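Local atomic coordinates of UPF0098 protein YbcL (Escherichia coli, PDB entry 1FUX), a protein that is of unknown function but belongs to the phosphatidylethanolamine-binding protein family, as a periplasmic bacterial homologue of the mammalian Raf kinase inhibitor protein. Residues Asn8-Gly13 with Ile157-Glu162; Thr18-Ser23 with Thr32-Thr37. All blocks are in the same frame, centred on the assembly; numbering follows the deposited sequence.

Interaction 1: Asn8-Gly13 with Ile157-Glu162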
loop_
_atom_site.group_PDB
_atom_site.type_symbol
_atom_site.label_atom_id
_atom_site.label_comp_id
_atom_site.label_asym_id
_atom_site.label_seq_id
_atom_site.Cartn_x
_atom_site.Cartn_y
_atom_site.Cartn_z
ATOM N N ASN A 8 -9.858 -12.420 -22.441
ATOM C CA ASN A 8 -9.308 -13.036 -23.655
ATOM C C ASN A 8 -7.793 -13.169 -23.566
ATOM O O ASN A 8 -7.140 -13.914 -24.316
ATOM C CB ASN A 8 -9.672 -12.149 -24.856
ATOM C CG ASN A 8 -11.116 -11.764 -25.007
ATOM O OD1 ASN A 8 -12.027 -12.612 -25.051
ATOM N ND2 ASN A 8 -11.448 -10.472 -25.152
ATOM N N GLU A 9 -7.195 -12.439 -22.608
ATOM C CA GLU A 9 -5.755 -12.436 -22.453
ATOM C C GLU A 9 -5.191 -13.098 -21.204
ATOM O O GLU A 9 -4.004 -13.438 -21.198
ATOM C CB GLU A 9 -5.216 -10.998 -22.435
ATOM C CG GLU A 9 -5.424 -10.184 -23.695
ATOM C CD GLU A 9 -6.823 -9.691 -23.931
ATOM O OE1 GLU A 9 -7.562 -9.310 -23.013
ATOM O OE2 GLU A 9 -7.237 -9.677 -25.130
ATOM N N ILE A 10 -5.947 -13.229 -20.105
ATOM C CA ILE A 10 -5.358 -13.858 -18.929
ATOM C C ILE A 10 -6.248 -15.011 -18.453
ATOM O O ILE A 10 -7.449 -15.017 -18.752
ATOM C CB ILE A 10 -5.136 -12.868 -17.767
ATOM C CG1 ILE A 10 -6.450 -12.218 -17.347
ATOM C CG2 ILE A 10 -4.077 -11.832 -18.187
ATOM C CD1 ILE A 10 -6.454 -11.453 -16.026
ATOM N N LYS A 11 -5.626 -15.917 -17.727
ATOM C CA LYS A 11 -6.373 -17.077 -17.220
ATOM C C LYS A 11 -5.826 -17.541 -15.878
ATOM O O LYS A 11 -4.608 -17.584 -15.719
ATOM C CB LYS A 11 -6.191 -18.222 -18.223
ATOM C CG LYS A 11 -7.205 -19.352 -18.142
ATOM C CD LYS A 11 -7.431 -19.940 -19.550
ATOM C CE LYS A 11 -8.707 -19.349 -20.137
ATOM N NZ LYS A 11 -8.665 -19.157 -21.612
ATOM N N THR A 12 -6.695 -17.958 -14.962
ATOM C CA THR A 12 -6.174 -18.417 -13.657
ATOM C C THR A 12 -5.118 -19.489 -13.772
ATOM O O THR A 12 -5.233 -20.522 -14.451
ATOM C CB THR A 12 -7.378 -18.865 -12.811
ATOM O OG1 THR A 12 -8.210 -17.731 -12.555
ATOM C CG2 THR A 12 -6.876 -19.526 -11.522
ATOM N N GLY A 13 -4.000 -19.306 -13.073
ATOM C CA GLY A 13 -2.855 -20.153 -12.962
ATOM C C GLY A 13 -1.888 -20.179 -14.132
ATOM O O GLY A 13 -0.891 -20.869 -14.095
ATOM N N ILE A 157 -9.890 -13.299 -11.541
ATOM C CA ILE A 157 -9.023 -14.188 -12.295
ATOM C C ILE A 157 -7.610 -14.061 -11.719
ATOM O O ILE A 157 -7.216 -12.922 -11.492
ATOM C CB ILE A 157 -8.898 -13.836 -13.800
ATOM C CG1 ILE A 157 -10.349 -13.710 -14.306
ATOM C CG2 ILE A 157 -8.126 -14.919 -14.528
ATOM C CD1 ILE A 157 -10.476 -12.897 -15.575
ATOM N N THR A 158 -6.903 -15.149 -11.531
ATOM C CA THR A 158 -5.580 -15.097 -10.912
ATOM C C THR A 158 -4.463 -15.761 -11.693
ATOM O O THR A 158 -3.959 -16.859 -11.368
ATOM C CB THR A 158 -5.686 -15.764 -9.504
ATOM O OG1 THR A 158 -6.788 -15.231 -8.764
ATOM C CG2 THR A 158 -4.446 -15.523 -8.655
ATOM N N PRO A 159 -3.920 -15.044 -12.687
ATOM C CA PRO A 159 -2.770 -15.478 -13.440
ATOM C C PRO A 159 -1.524 -15.402 -12.566
ATOM O O PRO A 159 -1.558 -14.876 -11.439
ATOM C CB PRO A 159 -2.655 -14.482 -14.607
ATOM C CG PRO A 159 -3.380 -13.251 -14.141
ATOM C CD PRO A 159 -4.434 -13.750 -13.179
ATOM N N VAL A 160 -0.447 -16.002 -13.074
ATOM C CA VAL A 160 0.802 -16.061 -12.307
ATOM C C VAL A 160 1.927 -15.494 -13.171
ATOM O O VAL A 160 1.736 -15.322 -14.376
ATOM C CB VAL A 160 1.175 -17.485 -11.859
ATOM C CG1 VAL A 160 0.125 -18.063 -10.901
ATOM C CG2 VAL A 160 1.300 -18.467 -13.023
ATOM N N TYR A 161 3.061 -15.241 -12.549
ATOM C CA TYR A 161 4.202 -14.777 -13.346
ATOM C C TYR A 161 5.455 -15.072 -12.541
ATOM O O TYR A 161 5.532 -14.897 -11.315
ATOM C CB TYR A 161 4.172 -13.286 -13.701
ATOM C CG TYR A 161 5.202 -12.946 -14.772
ATOM C CD1 TYR A 161 5.139 -13.461 -16.049
ATOM C CD2 TYR A 161 6.230 -12.061 -14.460
ATOM C CE1 TYR A 161 6.084 -13.134 -17.019
ATOM C CE2 TYR A 161 7.201 -11.741 -15.405
ATOM C CZ TYR A 161 7.115 -12.287 -16.668
ATOM O OH TYR A 161 8.066 -11.959 -17.603
ATOM N N GLU A 162 6.473 -15.499 -13.268
ATOM C CA GLU A 162 7.764 -15.801 -12.649
ATOM C C GLU A 162 8.854 -15.419 -13.649
ATOM O O GLU A 162 8.586 -15.463 -14.856
ATOM C CB GLU A 162 7.734 -17.302 -12.418
ATOM C CG GLU A 162 8.983 -18.007 -11.947
ATOM C CD GLU A 162 8.690 -19.498 -11.753
ATOM O OE1 GLU A 162 7.909 -20.057 -12.554
ATOM O OE2 GLU A 162 9.221 -20.077 -10.790
#
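Thr12 and Gly13 bind the two polar backbone atoms of Thr158. Thr158 N donates its hydrogen almost straight (173°) to Thr12 OG1, 3.1 Å away, and Gly13 N donates to Thr158 O at 3.0 Å from above the carbonyl plane. Thr12 OG1 stands anti to its own carbonyl carbon (chi1 -64°), and besides taking the Thr158 hydrogen it touches the methyl Ile157 CG2 at 3.4 Å. Nearer the start of 8-13, Ser7 OG takes both Glu9 N and Ile10 N in hydrogen bonds. Strand 151-161 is one of the two outer strands, within this chain, of the five-stranded antiparallel sheet of the PEBP fold, and the loop after strand 4-6 meets it, the touching parts running 66° apart; on its other side Ile157, Pro159 and Tyr161 make backbone hydrogen bonds to Phe122, Tyr120 and His118 of strand 118-127. Val160 pairs through its backbone with Glu14 and Leu16. Apolar contact fills the inner part: Ile10 CD1 reaches Pro159 CG at 4.0 Å and Ile157 CB at 4.1 Å, while Phe122 touches both Ile10 and Pro159. Towards the exposed end, Val160 CG2 rests against Gly13 O at 3.4 Å.

Interaction 2: Thr18-Ser23 with Thr32-Thr37; sequences TSHVFS and TSPSLT
His20 and Ser19 each hold one end of the Thr32 backbone. The hydrogen bonds join two loop parts of the PEBP fold, the one before strand 23-24 and the one leading into strand 36-39; the small antiparallel pair 23-24 and 27-28, which begins at Ser23, connects them. Ser19 O accepts from Thr32 N at 2.8 Å, the donor lying nearly in line with the C=O bond. From the edge of its ring, His20 ND1 donates to Thr32 O at 2.8 Å (163° at the hydrogen), a carbonyl oxygen that can only accept. In His20, chi1 (-42°) sets CG beside the backbone N, and chi2 (-67°) turns the ring so that ND1 meets Thr32 O close to its plane while one face meets Pro34, whose CB makes a CH-pi contact 4.1 Å from the ring centroid. Ser19 CB lies over the centre of the opposite face, 3.8 Å above the plane, so the ring is packed between the two, and Glu9 touches the same imidazole. An alanine at His20 would probably leave Thr32 O without this donor and open a gap beside Pro34. The side chains of Ser19 and Thr32, both partly exposed, meet more loosely: Thr32 OG1 hydrogen-bonds to Gly30 O, and Ser19 OG, anti to its backbone N, stops 3.7 Å from Thr32 CB.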
loop_
_atom_site.group_PDB
_atom_site.type_symbol
_atom_site.label_atom_id
_atom_site.label_comp_id
_atom_site.label_asym_id
_atom_site.label_seq_id
_atom_site.Cartn_x
_atom_site.Cartn_y
_atom_site.Cartn_z
ATOM N N THR A 18 4.134 -11.239 -22.036
ATOM C CA THR A 18 4.919 -10.026 -21.914
ATOM C C THR A 18 4.104 -8.751 -21.995
ATOM O O THR A 18 4.527 -7.695 -21.527
ATOM C CB THR A 18 6.006 -9.905 -23.026
ATOM O OG1 THR A 18 5.418 -10.072 -24.310
ATOM C CG2 THR A 18 7.043 -10.979 -22.791
ATOM N N SER A 19 2.966 -8.797 -22.677
ATOM C CA SER A 19 2.087 -7.655 -22.832
ATOM C C SER A 19 1.702 -7.127 -21.440
ATOM O O SER A 19 1.469 -5.932 -21.320
ATOM C CB SER A 19 0.788 -8.151 -23.517
ATOM O OG SER A 19 0.041 -6.950 -23.822
ATOM N N HIS A 20 1.559 -8.024 -20.455
ATOM C CA HIS A 20 1.090 -7.592 -19.132
ATOM C C HIS A 20 2.155 -7.478 -18.066
ATOM O O HIS A 20 1.825 -7.397 -16.856
ATOM C CB HIS A 20 -0.081 -8.509 -18.666
ATOM C CG HIS A 20 -1.018 -8.777 -19.811
ATOM N ND1 HIS A 20 -1.813 -7.860 -20.434
ATOM C CD2 HIS A 20 -1.215 -9.958 -20.478
ATOM C CE1 HIS A 20 -2.461 -8.430 -21.442
ATOM N NE2 HIS A 20 -2.132 -9.714 -21.473
ATOM N N VAL A 21 3.419 -7.412 -18.429
ATOM C CA VAL A 21 4.583 -7.301 -17.523
ATOM C C VAL A 21 5.004 -5.832 -17.529
ATOM O O VAL A 21 4.757 -5.109 -18.521
ATOM C CB VAL A 21 5.682 -8.232 -18.061
ATOM C CG1 VAL A 21 7.076 -8.070 -17.445
ATOM C CG2 VAL A 21 5.222 -9.665 -17.876
ATOM N N PHE A 22 5.395 -5.339 -16.362
ATOM C CA PHE A 22 5.688 -3.907 -16.199
ATOM C C PHE A 22 6.855 -3.474 -17.087
ATOM O O PHE A 22 7.639 -4.287 -17.560
ATOM C CB PHE A 22 6.069 -3.707 -14.718
ATOM C CG PHE A 22 6.233 -2.289 -14.269
ATOM C CD1 PHE A 22 5.257 -1.358 -14.487
ATOM C CD2 PHE A 22 7.444 -1.864 -13.705
ATOM C CE1 PHE A 22 5.369 -0.029 -14.106
ATOM C CE2 PHE A 22 7.606 -0.524 -13.338
ATOM C CZ PHE A 22 6.577 0.373 -13.553
ATOM N N SER A 23 6.968 -2.168 -17.308
ATOM C CA SER A 23 8.121 -1.648 -18.074
ATOM C C SER A 23 8.835 -0.715 -17.097
ATOM O O SER A 23 8.341 0.361 -16.811
ATOM C CB SER A 23 7.645 -0.948 -19.331
ATOM O OG SER A 23 8.739 -0.282 -19.973
ATOM N N THR A 32 0.537 -3.414 -20.387
ATOM C CA THR A 32 -0.822 -3.174 -20.855
ATOM C C THR A 32 -1.841 -3.985 -20.025
ATOM O O THR A 32 -1.528 -5.143 -19.833
ATOM C CB THR A 32 -0.956 -3.694 -22.310
ATOM O OG1 THR A 32 -0.085 -2.866 -23.130
ATOM C CG2 THR A 32 -2.343 -3.521 -22.892
ATOM N N SER A 33 -2.963 -3.379 -19.679
ATOM C CA SER A 33 -3.951 -4.118 -18.885
ATOM C C SER A 33 -4.692 -5.070 -19.817
ATOM O O SER A 33 -4.950 -4.721 -20.955
ATOM C CB SER A 33 -4.951 -3.155 -18.293
ATOM O OG SER A 33 -5.613 -2.315 -19.233
ATOM N N PRO A 34 -4.966 -6.274 -19.342
ATOM C CA PRO A 34 -5.794 -7.197 -20.138
ATOM C C PRO A 34 -7.256 -6.822 -20.159
ATOM O O PRO A 34 -7.805 -6.153 -19.264
ATOM C CB PRO A 34 -5.537 -8.503 -19.366
ATOM C CG PRO A 34 -5.551 -8.024 -17.937
ATOM C CD PRO A 34 -4.626 -6.805 -17.986
ATOM N N SER A 35 -7.991 -7.281 -21.208
ATOM C CA SER A 35 -9.418 -7.034 -21.248
ATOM C C SER A 35 -10.077 -7.901 -20.159
ATOM O O SER A 35 -9.524 -8.891 -19.720
ATOM C CB SER A 35 -10.096 -7.398 -22.587
ATOM O OG SER A 35 -9.968 -8.806 -22.788
ATOM N N LEU A 36 -11.260 -7.515 -19.759
ATOM C CA LEU A 36 -12.100 -8.185 -18.763
ATOM C C LEU A 36 -13.571 -7.972 -19.143
ATOM O O LEU A 36 -14.013 -6.873 -19.474
ATOM C CB LEU A 36 -11.929 -7.582 -17.338
ATOM C CG LEU A 36 -10.497 -7.716 -16.778
ATOM C CD1 LEU A 36 -10.248 -6.803 -15.565
ATOM C CD2 LEU A 36 -10.158 -9.151 -16.398
ATOM N N THR A 37 -14.341 -9.066 -19.091
ATOM C CA THR A 37 -15.772 -8.932 -19.375
ATOM C C THR A 37 -16.530 -9.639 -18.198
ATOM O O THR A 37 -16.257 -10.815 -18.022
ATOM C CB THR A 37 -16.171 -9.689 -20.661
ATOM O OG1 THR A 37 -15.305 -9.259 -21.728
ATOM C CG2 THR A 37 -17.636 -9.416 -21.030
#

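Interaction 2 falls within the chain between the two segments of interaction 1, and the centres of the two contacts are about 10 Å apart. They touch directly at several places. At one, Glu9 OE1 lies 2.5 Å from Ser35 OG, a probable hydrogen bond between 8-13 and 32-37, while Glu9 CB packs 3.5 Å from His20 NE2; Glu9 thus meets both segments of interaction 2. At another, Tyr161 CZ lies 3.5 Å from Val21 CG2. Strand 36-39 adds a further link, since Leu36 touches Ile157. The disulfide Cys27-Cys110 joins the small hairpin that begins at Ser23 to Cys110, far off in sequence but next to Ala109, which bonds through its backbone with His20 and Phe22.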